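DUTPase (Streptococcus mutans, PDB 3H6X) probably hydrolyses dUTP to dUMP and diphosphate, as a trimeric, jelly-roll member of the dUTPase family. Local coordinates at residues R5-I10 with V52-Q57; L9-T14 with N94-I99. All coordinates share one frame; numbering follows the deposited sequence.

Interaction 1: R5-I10 with V52-Q57; sequences RGFELI and VKAYMQ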
# COMPACT_ATOMS: atom_id res chain seq x y z
N ARG B 5 7.54 8.17 19.69
CA ARG B 5 7.86 7.45 18.45
C ARG B 5 8.89 8.25 17.66
O ARG B 5 9.00 9.46 17.84
CB ARG B 5 6.60 7.21 17.62
CG ARG B 5 6.03 8.51 17.01
CD ARG B 5 4.59 8.28 16.49
NE ARG B 5 3.65 7.99 17.58
CZ ARG B 5 3.04 8.92 18.29
NH1 ARG B 5 3.25 10.21 18.04
NH2 ARG B 5 2.20 8.57 19.25
N GLY B 6 9.66 7.58 16.81
CA GLY B 6 10.64 8.30 16.01
C GLY B 6 11.70 7.38 15.41
O GLY B 6 11.55 6.14 15.43
N PHE B 7 12.75 8.00 14.87
CA PHE B 7 13.86 7.27 14.24
C PHE B 7 15.16 7.51 14.97
O PHE B 7 15.40 8.59 15.54
CB PHE B 7 14.06 7.75 12.79
CG PHE B 7 12.87 7.54 11.92
CD1 PHE B 7 12.66 6.31 11.32
CD2 PHE B 7 11.95 8.56 11.71
CE1 PHE B 7 11.53 6.10 10.50
CE2 PHE B 7 10.84 8.35 10.90
CZ PHE B 7 10.64 7.12 10.29
N GLU B 8 16.02 6.51 14.91
CA GLU B 8 17.38 6.62 15.42
C GLU B 8 18.31 5.99 14.41
O GLU B 8 17.93 5.06 13.71
CB GLU B 8 17.52 5.90 16.76
CG GLU B 8 16.77 6.60 17.91
CD GLU B 8 16.72 5.76 19.17
OE1 GLU B 8 17.03 4.56 19.10
OE2 GLU B 8 16.35 6.33 20.23
N LEU B 9 19.53 6.50 14.31
CA LEU B 9 20.55 5.81 13.53
C LEU B 9 20.88 4.46 14.15
O LEU B 9 20.99 4.34 15.39
CB LEU B 9 21.84 6.64 13.49
CG LEU B 9 21.77 7.96 12.74
CD1 LEU B 9 23.10 8.71 12.84
CD2 LEU B 9 21.40 7.72 11.28
N ILE B 10 21.08 3.44 13.32
CA ILE B 10 21.59 2.18 13.85
C ILE B 10 23.07 2.38 14.15
O ILE B 10 23.67 3.34 13.69
CB ILE B 10 21.39 1.00 12.87
CG1 ILE B 10 22.14 1.26 11.55
CG2 ILE B 10 19.91 0.78 12.60
CD1 ILE B 10 22.17 0.06 10.61
N VAL B 52 18.54 3.58 9.45
CA VAL B 52 17.76 3.92 10.65
C VAL B 52 16.87 2.79 11.17
O VAL B 52 16.56 1.84 10.45
CB VAL B 52 16.89 5.18 10.42
CG1 VAL B 52 17.77 6.40 10.11
CG2 VAL B 52 15.85 4.95 9.32
N LYS B 53 16.51 2.90 12.45
CA LYS B 53 15.52 2.03 13.07
C LYS B 53 14.43 2.93 13.63
O LYS B 53 14.62 4.14 13.74
CB LYS B 53 16.16 1.21 14.20
CG LYS B 53 16.95 2.07 15.19
CD LYS B 53 17.74 1.20 16.20
CE LYS B 53 18.54 2.08 17.16
NZ LYS B 53 19.48 1.25 18.03
N ALA B 54 13.27 2.36 13.94
CA ALA B 54 12.14 3.19 14.39
C ALA B 54 11.50 2.61 15.63
O ALA B 54 11.24 1.44 15.69
CB ALA B 54 11.09 3.32 13.28
N TYR B 55 11.25 3.46 16.62
CA TYR B 55 10.54 3.05 17.84
C TYR B 55 9.16 3.69 17.80
O TYR B 55 8.97 4.70 17.12
CB TYR B 55 11.33 3.48 19.10
CG TYR B 55 11.55 4.97 19.21
CD1 TYR B 55 10.65 5.77 19.91
CD2 TYR B 55 12.66 5.57 18.61
CE1 TYR B 55 10.85 7.14 20.02
CE2 TYR B 55 12.86 6.95 18.70
CZ TYR B 55 11.96 7.72 19.41
OH TYR B 55 12.16 9.09 19.48
N MSE B 56 8.20 3.09 18.50
CA MSE B 56 6.85 3.63 18.52
C MSE B 56 6.11 3.06 19.73
O MSE B 56 6.69 2.28 20.50
CB MSE B 56 6.12 3.26 17.22
CG MSE B 56 6.08 1.75 17.02
SE MSE B 56 5.86 1.22 15.15
CE MSE B 56 6.24 2.93 14.32
N GLN B 57 4.86 3.45 19.90
CA GLN B 57 4.12 2.98 21.08
C GLN B 57 3.42 1.68 20.79
O GLN B 57 3.33 1.26 19.64
CB GLN B 57 3.09 4.03 21.50
CG GLN B 57 3.75 5.38 21.73
CD GLN B 57 2.93 6.29 22.58
OE1 GLN B 57 2.71 6.00 23.76
NE2 GLN B 57 2.51 7.43 22.02
O HOH W 1 20.04 3.77 19.56
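Within the jelly-roll of this dUTPase, strand 6-9 pairs antiparallel with strand 52-55, Gly-6 opposite Tyr-55 and Glu-8 opposite Lys-53 as the hydrogen-bonded pairs. Each pair is joined by two backbone bonds. In the first, Gly-6 N to Tyr-55 O is 3.0 Å; in the second, Lys-53 N to Glu-8 O is 2.9 Å and nearly straight at 167°. With CG between its backbone N and carbonyl carbon (chi1 60°), Tyr-55 lays its ring over the backbone of Gly-6, whose CA sits 4.0 Å from the ring centroid in a CH-pi contact, while the amide N of Gly-6 lies above the middle of the same face. The phenol OH hydrogen-bonds to Asp-131 of the second subunit. On the same face of the sheet Glu-8 and Lys-53 stop short of a salt bridge, with Glu-8 OE1 4.3 Å from Lys-53 NZ; a water donates to the carboxylate and accepts from the ammonium. Glu-8 OE2 forms a salt bridge with Lys-3 and OE1 a hydrogen bond with Tyr-90; Lys-53 NZ goes to Asn-91 and Glu-96. Phe-7 turns to the other face, where its CD1 meets Ala-54 CB at 3.9 Å and Val-52 CG2 at 4.0 Å. There Phe-7 packs into the barrel interior against Leu-32 of strand 30-33, Leu-62 of strand 60-66 and Phe-124 of strand 118-126.

Interaction 2: L9-T14 with N94-I99; sequences LITDYT and NNEGHI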
# COMPACT_ATOMS: atom_id res chain seq x y z
N LEU B 9 19.53 6.50 14.31
CA LEU B 9 20.55 5.81 13.53
C LEU B 9 20.88 4.46 14.15
O LEU B 9 20.99 4.34 15.39
CB LEU B 9 21.84 6.64 13.49
CG LEU B 9 21.77 7.96 12.74
CD1 LEU B 9 23.10 8.71 12.84
CD2 LEU B 9 21.40 7.72 11.28
N ILE B 10 21.08 3.44 13.32
CA ILE B 10 21.59 2.18 13.85
C ILE B 10 23.07 2.38 14.15
O ILE B 10 23.67 3.34 13.69
CB ILE B 10 21.39 1.00 12.87
CG1 ILE B 10 22.14 1.26 11.55
CG2 ILE B 10 19.91 0.78 12.60
CD1 ILE B 10 22.17 0.06 10.61
N THR B 11 23.66 1.49 14.93
CA THR B 11 25.04 1.70 15.33
C THR B 11 26.02 1.75 14.15
O THR B 11 27.06 2.39 14.25
CB THR B 11 25.47 0.72 16.45
OG1 THR B 11 25.23 -0.61 16.02
CG2 THR B 11 24.67 0.98 17.71
N ASP B 12 25.67 1.12 13.03
CA ASP B 12 26.55 1.03 11.87
C ASP B 12 26.69 2.35 11.09
O ASP B 12 27.55 2.47 10.22
CB ASP B 12 26.09 -0.04 10.88
CG ASP B 12 26.48 -1.44 11.31
OD1 ASP B 12 27.35 -1.57 12.21
OD2 ASP B 12 25.93 -2.39 10.72
N TYR B 13 25.82 3.32 11.39
CA TYR B 13 25.83 4.59 10.67
C TYR B 13 25.83 5.76 11.64
O TYR B 13 25.21 5.71 12.72
CB TYR B 13 24.64 4.69 9.69
CG TYR B 13 24.72 3.72 8.55
CD1 TYR B 13 25.43 4.02 7.38
CD2 TYR B 13 24.12 2.47 8.63
CE1 TYR B 13 25.52 3.12 6.35
CE2 TYR B 13 24.21 1.56 7.60
CZ TYR B 13 24.91 1.89 6.46
OH TYR B 13 25.00 0.98 5.44
N THR B 14 26.51 6.84 11.26
CA THR B 14 26.62 8.00 12.12
C THR B 14 26.22 9.31 11.44
O THR B 14 26.19 10.34 12.10
CB THR B 14 28.04 8.18 12.69
OG1 THR B 14 28.98 8.31 11.62
CG2 THR B 14 28.41 6.99 13.56
N ASN B 94 19.10 -9.36 15.80
CA ASN B 94 19.65 -9.80 14.51
C ASN B 94 20.21 -8.64 13.69
O ASN B 94 21.30 -8.74 13.13
CB ASN B 94 18.59 -10.54 13.69
CG ASN B 94 18.14 -11.83 14.34
OD1 ASN B 94 18.85 -12.41 15.17
ND2 ASN B 94 16.95 -12.31 13.95
N ASN B 95 19.47 -7.53 13.59
CA ASN B 95 19.97 -6.41 12.78
C ASN B 95 19.62 -5.05 13.37
O ASN B 95 19.72 -4.01 12.67
CB ASN B 95 19.47 -6.51 11.33
CG ASN B 95 17.98 -6.23 11.20
OD1 ASN B 95 17.30 -5.95 12.19
ND2 ASN B 95 17.47 -6.32 9.97
N GLU B 96 19.25 -5.06 14.65
CA GLU B 96 19.01 -3.84 15.43
C GLU B 96 17.74 -3.12 14.98
O GLU B 96 17.47 -2.01 15.45
CB GLU B 96 20.21 -2.90 15.31
CG GLU B 96 20.41 -1.99 16.50
CD GLU B 96 21.65 -1.11 16.34
OE1 GLU B 96 22.76 -1.64 16.11
OE2 GLU B 96 21.51 0.12 16.48
N GLY B 97 16.98 -3.74 14.09
CA GLY B 97 15.78 -3.09 13.56
C GLY B 97 16.07 -2.19 12.38
O GLY B 97 15.26 -1.34 12.01
N HIS B 98 17.22 -2.41 11.77
CA HIS B 98 17.60 -1.64 10.57
C HIS B 98 16.53 -1.80 9.50
O HIS B 98 16.22 -2.90 9.06
CB HIS B 98 18.93 -2.17 10.06
CG HIS B 98 19.53 -1.35 8.94
ND1 HIS B 98 20.64 -1.76 8.26
CD2 HIS B 98 19.14 -0.17 8.40
CE1 HIS B 98 20.94 -0.84 7.33
NE2 HIS B 98 20.06 0.13 7.41
N ILE B 99 15.98 -0.68 9.05
CA ILE B 99 14.95 -0.68 8.03
C ILE B 99 15.58 -0.71 6.64
O ILE B 99 16.47 0.07 6.35
CB ILE B 99 14.07 0.58 8.17
CG1 ILE B 99 13.27 0.52 9.48
CG2 ILE B 99 13.13 0.72 6.95
CD1 ILE B 99 12.67 1.85 9.86
O HOH W 2 23.97 -1.47 13.38
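Ile-10 drives its CD1 methyl onto the imidazole of His-98, the tight part of this meeting between two loops. The methyl stands over the ring centre, 3.4 Å from the centroid, a close CH-pi contact. Chi1 of 61° puts CG1 between the backbone N and the carbonyl carbon, and chi2 of 171° carries CD1 on, extended, over the ring. His-98 NE2 accepts from the backbone N of Gly-51, which helps fix the ring's rotation beneath the methyl. Beside this, the extended Glu-96 side chain brings its carboxylate to Thr-11: the hydroxyl OG1 donates to Glu-96 OE1 at 2.7 Å on the syn lone pair, and Thr-11 N donates to Glu-96 OE2 at 3.0 Å, also on the syn side but tilted out of the carboxylate plane. The ammonium of Lys-53 would favour the charged carboxylate. The solvent side is looser: around exposed Thr-11 and Asp-12 a water donates to Glu-96 OE1 and weakly accepts from Asp-12 N, while Tyr-13 CE2 only grazes His-98 CE1 at 4.1 Å. The type I turn 10-13 leaving strand 6-9 meets the type I' turn 95-98 that leads to strand 100-105, and Ile-10 also rests on Lys-53 of strand 52-55.

From the N terminus, both contacts begin at the first strand and its exit, sharing Leu-9 and Ile-10. Interaction 1 closes the 41-residue excursion through strands 30-33, 38-40 and 45-49, bringing 52-57 back beside 5-10. Interaction 2 closes a longer path, which repeats those strands and 52-55, then adds strand 60-66, helix 69-74 and strands 76-78 and 82-85 before 94-99 returns to the turn after strand 6-9. From their common start the two loops overlap and interlock, 52-57 falling between 9-14 and 94-99. The contacts, centres about 10 Å apart, touch through the Lys-53 NZ to Glu-96 OE2 salt bridge and a probable hydrogen bond from Ile-99 N to Val-52 O, joining the two-stranded sheet to 94-99.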